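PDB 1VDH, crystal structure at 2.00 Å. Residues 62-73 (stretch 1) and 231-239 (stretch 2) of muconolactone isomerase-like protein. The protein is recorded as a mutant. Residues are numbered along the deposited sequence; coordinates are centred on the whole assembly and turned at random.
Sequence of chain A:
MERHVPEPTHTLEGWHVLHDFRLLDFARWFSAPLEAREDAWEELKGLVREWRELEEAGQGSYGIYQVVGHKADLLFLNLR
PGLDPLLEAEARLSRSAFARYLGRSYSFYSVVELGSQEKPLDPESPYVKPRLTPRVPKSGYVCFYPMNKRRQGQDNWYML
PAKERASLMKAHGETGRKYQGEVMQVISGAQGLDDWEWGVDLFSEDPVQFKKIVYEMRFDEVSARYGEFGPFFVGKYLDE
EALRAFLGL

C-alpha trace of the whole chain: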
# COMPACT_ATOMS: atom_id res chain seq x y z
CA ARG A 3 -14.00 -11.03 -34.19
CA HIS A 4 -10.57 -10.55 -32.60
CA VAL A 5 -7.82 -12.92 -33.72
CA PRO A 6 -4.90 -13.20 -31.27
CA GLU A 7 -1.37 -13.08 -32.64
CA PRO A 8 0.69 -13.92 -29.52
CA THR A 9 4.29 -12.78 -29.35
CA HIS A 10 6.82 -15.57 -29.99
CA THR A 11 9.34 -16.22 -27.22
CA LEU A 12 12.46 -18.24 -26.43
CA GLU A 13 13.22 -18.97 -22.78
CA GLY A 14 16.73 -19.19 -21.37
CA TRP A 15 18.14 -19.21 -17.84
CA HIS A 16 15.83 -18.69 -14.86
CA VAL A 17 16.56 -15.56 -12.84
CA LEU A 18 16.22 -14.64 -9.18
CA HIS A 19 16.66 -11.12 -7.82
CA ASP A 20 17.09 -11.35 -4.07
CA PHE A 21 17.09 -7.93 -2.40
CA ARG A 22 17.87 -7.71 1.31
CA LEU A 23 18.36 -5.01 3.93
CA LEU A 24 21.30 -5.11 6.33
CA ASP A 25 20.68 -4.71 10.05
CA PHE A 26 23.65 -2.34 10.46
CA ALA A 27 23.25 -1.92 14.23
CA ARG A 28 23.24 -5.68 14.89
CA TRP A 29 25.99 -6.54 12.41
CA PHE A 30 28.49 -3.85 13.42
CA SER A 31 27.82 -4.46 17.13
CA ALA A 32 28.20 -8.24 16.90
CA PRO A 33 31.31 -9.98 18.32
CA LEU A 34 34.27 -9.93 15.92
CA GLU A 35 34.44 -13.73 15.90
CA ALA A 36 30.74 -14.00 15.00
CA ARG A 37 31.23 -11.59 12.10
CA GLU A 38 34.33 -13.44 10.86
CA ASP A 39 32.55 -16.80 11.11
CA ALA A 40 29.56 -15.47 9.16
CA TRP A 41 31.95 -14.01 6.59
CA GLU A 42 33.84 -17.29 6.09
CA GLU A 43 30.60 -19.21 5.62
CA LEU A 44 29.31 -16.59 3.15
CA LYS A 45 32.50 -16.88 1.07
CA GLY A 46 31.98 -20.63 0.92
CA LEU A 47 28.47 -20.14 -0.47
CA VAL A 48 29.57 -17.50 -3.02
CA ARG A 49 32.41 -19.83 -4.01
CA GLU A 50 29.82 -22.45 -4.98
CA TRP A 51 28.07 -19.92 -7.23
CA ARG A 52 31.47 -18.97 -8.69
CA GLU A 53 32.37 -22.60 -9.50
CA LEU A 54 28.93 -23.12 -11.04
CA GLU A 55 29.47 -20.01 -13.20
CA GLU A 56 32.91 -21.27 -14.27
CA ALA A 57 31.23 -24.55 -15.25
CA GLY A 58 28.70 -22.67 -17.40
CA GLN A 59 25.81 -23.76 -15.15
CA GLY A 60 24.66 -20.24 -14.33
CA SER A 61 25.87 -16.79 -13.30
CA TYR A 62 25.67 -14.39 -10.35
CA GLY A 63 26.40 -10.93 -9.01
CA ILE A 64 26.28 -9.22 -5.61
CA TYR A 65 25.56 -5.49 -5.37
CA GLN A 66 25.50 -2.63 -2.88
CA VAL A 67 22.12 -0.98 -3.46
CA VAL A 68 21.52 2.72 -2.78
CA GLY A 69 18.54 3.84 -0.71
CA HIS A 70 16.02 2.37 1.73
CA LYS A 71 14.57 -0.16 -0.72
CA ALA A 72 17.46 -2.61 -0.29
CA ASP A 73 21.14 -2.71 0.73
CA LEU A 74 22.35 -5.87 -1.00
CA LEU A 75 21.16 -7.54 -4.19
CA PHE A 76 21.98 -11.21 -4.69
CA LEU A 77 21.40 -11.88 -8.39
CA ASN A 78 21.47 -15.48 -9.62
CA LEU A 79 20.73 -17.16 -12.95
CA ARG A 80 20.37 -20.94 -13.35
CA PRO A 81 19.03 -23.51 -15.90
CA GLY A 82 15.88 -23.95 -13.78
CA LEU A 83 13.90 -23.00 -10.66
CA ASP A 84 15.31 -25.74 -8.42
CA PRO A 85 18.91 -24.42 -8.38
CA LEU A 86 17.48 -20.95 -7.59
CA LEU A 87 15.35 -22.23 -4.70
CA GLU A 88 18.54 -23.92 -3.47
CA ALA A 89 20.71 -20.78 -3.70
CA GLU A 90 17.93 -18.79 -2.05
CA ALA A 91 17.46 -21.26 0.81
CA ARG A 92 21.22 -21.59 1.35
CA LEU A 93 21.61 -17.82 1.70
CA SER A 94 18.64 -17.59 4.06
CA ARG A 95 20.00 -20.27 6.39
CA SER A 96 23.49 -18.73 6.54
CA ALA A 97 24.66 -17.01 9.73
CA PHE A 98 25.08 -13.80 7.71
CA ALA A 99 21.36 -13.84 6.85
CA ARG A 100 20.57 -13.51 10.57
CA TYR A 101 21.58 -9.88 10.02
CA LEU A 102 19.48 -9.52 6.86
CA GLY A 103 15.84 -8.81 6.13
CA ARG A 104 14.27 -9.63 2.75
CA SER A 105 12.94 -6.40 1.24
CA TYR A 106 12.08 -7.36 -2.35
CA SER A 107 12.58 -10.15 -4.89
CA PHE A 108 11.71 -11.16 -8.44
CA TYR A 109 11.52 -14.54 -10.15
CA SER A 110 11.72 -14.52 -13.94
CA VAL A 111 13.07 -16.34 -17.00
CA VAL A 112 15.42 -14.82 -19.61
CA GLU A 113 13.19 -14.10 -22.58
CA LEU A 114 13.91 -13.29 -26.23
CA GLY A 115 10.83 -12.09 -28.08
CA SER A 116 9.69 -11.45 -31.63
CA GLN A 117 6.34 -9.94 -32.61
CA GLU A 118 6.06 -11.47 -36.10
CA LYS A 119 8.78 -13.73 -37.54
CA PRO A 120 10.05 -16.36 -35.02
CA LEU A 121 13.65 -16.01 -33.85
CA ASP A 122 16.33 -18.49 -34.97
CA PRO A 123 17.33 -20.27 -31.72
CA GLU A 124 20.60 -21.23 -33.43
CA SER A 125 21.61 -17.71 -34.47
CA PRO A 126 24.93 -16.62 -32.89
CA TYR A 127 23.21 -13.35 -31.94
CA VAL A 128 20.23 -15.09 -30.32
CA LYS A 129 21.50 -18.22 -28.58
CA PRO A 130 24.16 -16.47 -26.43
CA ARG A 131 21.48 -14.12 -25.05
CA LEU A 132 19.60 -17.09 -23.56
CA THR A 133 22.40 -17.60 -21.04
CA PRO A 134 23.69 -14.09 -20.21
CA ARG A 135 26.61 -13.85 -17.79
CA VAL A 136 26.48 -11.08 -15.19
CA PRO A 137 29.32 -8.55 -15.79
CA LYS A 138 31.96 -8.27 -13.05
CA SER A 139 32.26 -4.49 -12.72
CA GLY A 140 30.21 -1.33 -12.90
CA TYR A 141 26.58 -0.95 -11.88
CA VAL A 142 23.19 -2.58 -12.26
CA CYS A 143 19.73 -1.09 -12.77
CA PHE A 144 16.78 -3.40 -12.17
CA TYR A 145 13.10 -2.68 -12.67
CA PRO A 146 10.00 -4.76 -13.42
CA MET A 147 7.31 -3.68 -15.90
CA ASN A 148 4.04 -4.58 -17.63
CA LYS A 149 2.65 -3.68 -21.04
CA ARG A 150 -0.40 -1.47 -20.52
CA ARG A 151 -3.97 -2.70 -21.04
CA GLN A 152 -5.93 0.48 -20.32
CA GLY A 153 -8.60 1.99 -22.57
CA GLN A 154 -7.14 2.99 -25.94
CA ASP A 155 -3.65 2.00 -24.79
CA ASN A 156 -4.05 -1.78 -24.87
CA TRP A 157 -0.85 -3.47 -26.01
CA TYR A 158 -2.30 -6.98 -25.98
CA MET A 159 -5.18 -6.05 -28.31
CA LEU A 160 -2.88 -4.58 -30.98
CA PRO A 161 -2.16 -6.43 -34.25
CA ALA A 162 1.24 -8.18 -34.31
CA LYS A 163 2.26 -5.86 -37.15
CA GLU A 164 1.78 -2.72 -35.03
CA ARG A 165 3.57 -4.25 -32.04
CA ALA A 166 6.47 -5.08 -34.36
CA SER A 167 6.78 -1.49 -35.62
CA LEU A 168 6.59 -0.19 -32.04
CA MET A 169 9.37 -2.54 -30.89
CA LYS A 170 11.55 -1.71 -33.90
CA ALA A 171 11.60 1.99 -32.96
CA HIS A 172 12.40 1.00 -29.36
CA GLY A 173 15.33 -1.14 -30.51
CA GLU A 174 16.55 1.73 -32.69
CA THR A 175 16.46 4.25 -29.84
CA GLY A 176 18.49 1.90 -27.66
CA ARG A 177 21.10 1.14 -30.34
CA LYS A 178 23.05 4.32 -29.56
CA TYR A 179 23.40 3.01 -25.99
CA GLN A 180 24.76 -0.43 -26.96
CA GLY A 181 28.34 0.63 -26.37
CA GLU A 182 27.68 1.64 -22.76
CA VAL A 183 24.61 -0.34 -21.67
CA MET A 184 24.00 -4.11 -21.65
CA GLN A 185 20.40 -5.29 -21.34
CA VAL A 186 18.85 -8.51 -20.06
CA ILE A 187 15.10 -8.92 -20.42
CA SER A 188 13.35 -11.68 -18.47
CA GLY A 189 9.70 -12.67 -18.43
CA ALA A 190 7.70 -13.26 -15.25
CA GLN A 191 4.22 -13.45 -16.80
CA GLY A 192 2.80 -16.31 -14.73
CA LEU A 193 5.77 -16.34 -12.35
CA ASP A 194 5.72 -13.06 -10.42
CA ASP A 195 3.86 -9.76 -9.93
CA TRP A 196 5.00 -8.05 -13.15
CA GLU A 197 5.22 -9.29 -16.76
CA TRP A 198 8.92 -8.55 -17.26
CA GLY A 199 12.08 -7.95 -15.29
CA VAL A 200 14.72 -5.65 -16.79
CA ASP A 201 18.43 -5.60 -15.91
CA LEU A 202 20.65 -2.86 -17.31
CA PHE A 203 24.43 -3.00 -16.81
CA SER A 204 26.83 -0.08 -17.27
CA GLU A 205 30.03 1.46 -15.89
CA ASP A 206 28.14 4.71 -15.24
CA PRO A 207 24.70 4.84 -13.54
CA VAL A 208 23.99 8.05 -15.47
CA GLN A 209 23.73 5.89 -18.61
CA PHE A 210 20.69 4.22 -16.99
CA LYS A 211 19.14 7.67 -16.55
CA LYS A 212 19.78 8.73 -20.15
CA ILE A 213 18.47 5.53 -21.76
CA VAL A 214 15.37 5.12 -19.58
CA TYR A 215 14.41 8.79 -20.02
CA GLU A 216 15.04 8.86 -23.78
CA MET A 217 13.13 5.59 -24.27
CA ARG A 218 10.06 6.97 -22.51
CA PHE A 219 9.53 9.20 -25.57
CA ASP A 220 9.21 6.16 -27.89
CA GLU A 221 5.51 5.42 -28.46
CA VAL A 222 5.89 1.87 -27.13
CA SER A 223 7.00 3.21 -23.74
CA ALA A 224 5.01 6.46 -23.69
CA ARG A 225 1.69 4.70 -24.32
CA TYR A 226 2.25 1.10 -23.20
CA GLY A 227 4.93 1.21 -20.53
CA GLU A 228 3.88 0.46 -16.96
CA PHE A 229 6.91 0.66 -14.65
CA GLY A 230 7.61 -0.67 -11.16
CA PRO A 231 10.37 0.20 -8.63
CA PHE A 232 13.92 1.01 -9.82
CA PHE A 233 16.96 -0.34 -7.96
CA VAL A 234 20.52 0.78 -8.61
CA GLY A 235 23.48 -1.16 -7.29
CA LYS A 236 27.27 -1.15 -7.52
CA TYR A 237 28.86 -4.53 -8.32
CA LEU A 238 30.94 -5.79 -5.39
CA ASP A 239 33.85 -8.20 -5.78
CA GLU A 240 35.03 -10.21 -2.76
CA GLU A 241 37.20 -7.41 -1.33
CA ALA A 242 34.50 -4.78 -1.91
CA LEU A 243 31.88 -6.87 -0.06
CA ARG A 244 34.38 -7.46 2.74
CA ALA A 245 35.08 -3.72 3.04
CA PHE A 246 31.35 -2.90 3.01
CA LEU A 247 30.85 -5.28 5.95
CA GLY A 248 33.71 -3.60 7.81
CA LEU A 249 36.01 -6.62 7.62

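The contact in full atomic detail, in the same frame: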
# COMPACT_ATOMS: atom_id res chain seq x y z
N TYR A 62 26.11 -15.15 -11.52
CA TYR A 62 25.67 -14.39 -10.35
C TYR A 62 26.36 -13.03 -10.22
O TYR A 62 27.35 -12.75 -10.89
CB TYR A 62 25.94 -15.18 -9.06
CG TYR A 62 27.36 -15.03 -8.55
CD1 TYR A 62 27.65 -14.18 -7.48
CD2 TYR A 62 28.42 -15.68 -9.17
CE1 TYR A 62 28.95 -13.98 -7.04
CE2 TYR A 62 29.74 -15.49 -8.74
CZ TYR A 62 29.99 -14.64 -7.68
OH TYR A 62 31.28 -14.43 -7.24
N GLY A 63 25.85 -12.24 -9.29
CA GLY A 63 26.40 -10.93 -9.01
C GLY A 63 25.86 -10.45 -7.68
O GLY A 63 24.72 -10.76 -7.32
N ILE A 64 26.70 -9.76 -6.90
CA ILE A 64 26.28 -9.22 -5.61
C ILE A 64 26.50 -7.72 -5.67
O ILE A 64 27.58 -7.26 -6.05
CB ILE A 64 27.05 -9.85 -4.43
CG1 ILE A 64 26.74 -11.35 -4.35
CG2 ILE A 64 26.67 -9.16 -3.12
CD1 ILE A 64 27.46 -12.09 -3.22
N TYR A 65 25.48 -6.95 -5.29
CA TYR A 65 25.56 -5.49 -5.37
C TYR A 65 25.20 -4.72 -4.11
O TYR A 65 24.41 -5.17 -3.29
CB TYR A 65 24.63 -5.00 -6.48
CG TYR A 65 24.79 -5.71 -7.80
CD1 TYR A 65 25.53 -5.14 -8.83
CD2 TYR A 65 24.19 -6.95 -8.02
CE1 TYR A 65 25.66 -5.77 -10.05
CE2 TYR A 65 24.33 -7.60 -9.24
CZ TYR A 65 25.06 -7.00 -10.25
OH TYR A 65 25.19 -7.63 -11.46
N GLN A 66 25.80 -3.53 -3.99
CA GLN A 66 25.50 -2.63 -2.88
C GLN A 66 24.45 -1.71 -3.48
O GLN A 66 24.73 -0.97 -4.42
CB GLN A 66 26.73 -1.82 -2.48
CG GLN A 66 26.46 -0.86 -1.32
CD GLN A 66 27.69 -0.11 -0.85
OE1 GLN A 66 27.59 0.91 -0.16
NE2 GLN A 66 28.86 -0.61 -1.21
N VAL A 67 23.24 -1.77 -2.94
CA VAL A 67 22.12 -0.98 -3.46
C VAL A 67 21.88 0.31 -2.68
O VAL A 67 21.78 0.31 -1.46
CB VAL A 67 20.82 -1.84 -3.46
CG1 VAL A 67 19.67 -1.08 -4.13
CG2 VAL A 67 21.06 -3.16 -4.19
N VAL A 68 21.76 1.42 -3.41
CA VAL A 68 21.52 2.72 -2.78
C VAL A 68 20.07 2.87 -2.31
O VAL A 68 19.16 2.31 -2.91
CB VAL A 68 21.85 3.89 -3.77
CG1 VAL A 68 20.89 3.88 -4.96
CG2 VAL A 68 21.79 5.23 -3.05
N GLY A 69 19.88 3.59 -1.20
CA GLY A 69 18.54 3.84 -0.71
C GLY A 69 17.94 2.89 0.31
O GLY A 69 18.56 1.90 0.69
N HIS A 70 16.71 3.18 0.72
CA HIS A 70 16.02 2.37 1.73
C HIS A 70 15.34 1.11 1.20
O HIS A 70 14.92 0.26 1.98
CB HIS A 70 14.97 3.22 2.45
CG HIS A 70 13.71 3.43 1.65
ND1 HIS A 70 13.69 4.13 0.47
CD2 HIS A 70 12.44 3.02 1.87
CE1 HIS A 70 12.46 4.14 -0.01
NE2 HIS A 70 11.68 3.48 0.82
N LYS A 71 15.24 0.99 -0.12
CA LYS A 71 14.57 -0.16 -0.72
C LYS A 71 15.30 -1.48 -0.57
O LYS A 71 14.67 -2.54 -0.55
CB LYS A 71 14.22 0.12 -2.18
CG LYS A 71 13.34 1.36 -2.39
CD LYS A 71 12.71 1.37 -3.79
CE LYS A 71 13.76 1.30 -4.90
NZ LYS A 71 14.53 2.56 -5.06
N ALA A 72 16.62 -1.42 -0.45
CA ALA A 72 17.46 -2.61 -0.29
C ALA A 72 18.90 -2.16 -0.09
O ALA A 72 19.25 -1.06 -0.50
CB ALA A 72 17.37 -3.51 -1.52
N ASP A 73 19.73 -3.01 0.50
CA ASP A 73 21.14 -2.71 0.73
C ASP A 73 22.03 -3.64 -0.10
O ASP A 73 23.08 -3.24 -0.58
CB ASP A 73 21.50 -2.86 2.21
CG ASP A 73 20.80 -1.83 3.07
OD1 ASP A 73 20.49 -2.15 4.24
OD2 ASP A 73 20.59 -0.71 2.59
N PRO A 231 9.25 -0.43 -9.34
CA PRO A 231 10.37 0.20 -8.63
C PRO A 231 11.71 0.05 -9.37
O PRO A 231 11.91 -0.91 -10.11
CB PRO A 231 10.39 -0.55 -7.29
CG PRO A 231 9.90 -1.92 -7.66
CD PRO A 231 8.75 -1.60 -8.60
N PHE A 232 12.59 1.03 -9.19
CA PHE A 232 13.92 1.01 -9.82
C PHE A 232 14.99 0.89 -8.74
O PHE A 232 15.00 1.66 -7.78
CB PHE A 232 14.16 2.28 -10.65
CG PHE A 232 13.42 2.31 -11.96
CD1 PHE A 232 12.05 2.53 -11.99
CD2 PHE A 232 14.10 2.11 -13.16
CE1 PHE A 232 11.36 2.55 -13.21
CE2 PHE A 232 13.42 2.13 -14.38
CZ PHE A 232 12.05 2.35 -14.41
N PHE A 233 15.87 -0.10 -8.91
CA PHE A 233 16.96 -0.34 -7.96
C PHE A 233 18.29 -0.15 -8.66
O PHE A 233 18.50 -0.68 -9.75
CB PHE A 233 16.93 -1.78 -7.44
CG PHE A 233 15.71 -2.13 -6.63
CD1 PHE A 233 15.76 -2.16 -5.25
CD2 PHE A 233 14.51 -2.47 -7.27
CE1 PHE A 233 14.65 -2.53 -4.50
CE2 PHE A 233 13.40 -2.84 -6.53
CZ PHE A 233 13.47 -2.88 -5.14
N VAL A 234 19.20 0.59 -8.03
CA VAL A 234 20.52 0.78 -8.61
C VAL A 234 21.56 0.25 -7.63
O VAL A 234 21.52 0.56 -6.44
CB VAL A 234 20.82 2.26 -8.92
CG1 VAL A 234 22.22 2.39 -9.53
CG2 VAL A 234 19.80 2.82 -9.90
N GLY A 235 22.46 -0.59 -8.14
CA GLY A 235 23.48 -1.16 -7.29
C GLY A 235 24.86 -1.17 -7.92
O GLY A 235 25.00 -1.16 -9.14
N LYS A 236 25.88 -1.13 -7.07
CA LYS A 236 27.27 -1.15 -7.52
C LYS A 236 27.79 -2.57 -7.33
O LYS A 236 27.67 -3.13 -6.23
CB LYS A 236 28.11 -0.18 -6.68
CG LYS A 236 29.59 -0.18 -7.03
CD LYS A 236 30.35 0.80 -6.16
CE LYS A 236 31.85 0.70 -6.40
NZ LYS A 236 32.22 1.02 -7.80
N TYR A 237 28.32 -3.17 -8.39
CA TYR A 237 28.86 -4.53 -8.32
C TYR A 237 29.97 -4.58 -7.27
O TYR A 237 30.83 -3.70 -7.22
CB TYR A 237 29.40 -4.98 -9.68
CG TYR A 237 30.00 -6.38 -9.64
CD1 TYR A 237 29.20 -7.50 -9.81
CD2 TYR A 237 31.35 -6.57 -9.35
CE1 TYR A 237 29.72 -8.79 -9.70
CE2 TYR A 237 31.89 -7.86 -9.23
CZ TYR A 237 31.07 -8.96 -9.40
OH TYR A 237 31.58 -10.22 -9.23
N LEU A 238 29.94 -5.62 -6.44
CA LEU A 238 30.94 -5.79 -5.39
C LEU A 238 31.72 -7.08 -5.57
O LEU A 238 31.13 -8.16 -5.63
CB LEU A 238 30.26 -5.88 -4.01
CG LEU A 238 29.38 -4.74 -3.48
CD1 LEU A 238 28.66 -5.20 -2.22
CD2 LEU A 238 30.22 -3.50 -3.21
N ASP A 239 33.05 -6.98 -5.70
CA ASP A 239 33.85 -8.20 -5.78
C ASP A 239 34.05 -8.65 -4.33
O ASP A 239 33.53 -8.01 -3.41
CB ASP A 239 35.18 -8.00 -6.53
CG ASP A 239 36.06 -6.89 -5.95
OD1 ASP A 239 35.87 -6.46 -4.80
OD2 ASP A 239 36.98 -6.46 -6.67
O HOH W 1 29.55 -10.33 -6.68
O HOH W 2 18.22 1.56 -5.48

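The two stretches, more than 150 residues apart in sequence, are joined chiefly through their backbones as neighbouring antiparallel strands. At the centre, Gln 66 and Lys 236 form a hydrogen-bonded pair: Gln 66 N donates to Lys 236 O and Lys 236 N donates to Gln 66 O, both at 2.9 Å and close to linear. The ladder continues on either side of this pair, with Leu 238 N donating to Ile 64 O at 2.9 Å and Val 68 N to Val 234 O at a longer 3.2 Å. Beyond each of these bonds a water takes over. Water 1 accepts from Ile 64 N (2.9 Å) and donates to Leu 238 O (2.9 Å); water 2 accepts from Val 234 N (2.9 Å) and donates to Val 68 O (2.8 Å). Each thus completes a pairing that the backbones do not make directly.

A side chain supplies the remaining direct polar link. Lys 71 reaches over to stretch 2, and its NZ donates to Phe 232 O at 2.9 Å, which anchors the loop beyond the first strand to the segment leading into the second. On the way, the aliphatic part of Lys 71 lies over the Phe 233 ring: CE sits 4.0 Å from the ring centroid, nearly on its normal, in a CH-pi contact. The ammonium itself is farther off, with NZ 5.1 Å from the Phe 233 centroid, so any cation-pi attraction is weak at most.

Between the hydrogen-bonded rungs lie the close pairs Tyr 65 with Tyr 237 and Val 67 with Gly 235. Here CA-H...O contacts reinforce the ladder, the shortest joining Gly 235 CA to Gln 66 O at 3.1 Å. The absence of a side chain at Gly 235 matters, because a CB in ideal position would clash with Tyr 65 CB at 2.9 Å.

The side chains of Tyr 65, Val 67 and Tyr 237 share one face of the sheet. The edge of the Tyr 237 ring points toward the face of Tyr 65 in an offset arrangement, with planes at 81° and centroids 5.8 Å apart, while Tyr 65 CE1 packs 3.8 Å from Tyr 237 CB. Farther along, Val 67 CG1 meets the edge of the Phe 233 ring, 4.2 Å from CD1, and Ala 72 CB approaches Phe 233 CE1 at the same distance. Gln 66 and Lys 236 point to the other face. There the extended Gln 66 side chain brings NE2 to 3.8 Å from Leu 238 CD2, a van der Waals contact. Together the two stretches bury 722 Å² of surface.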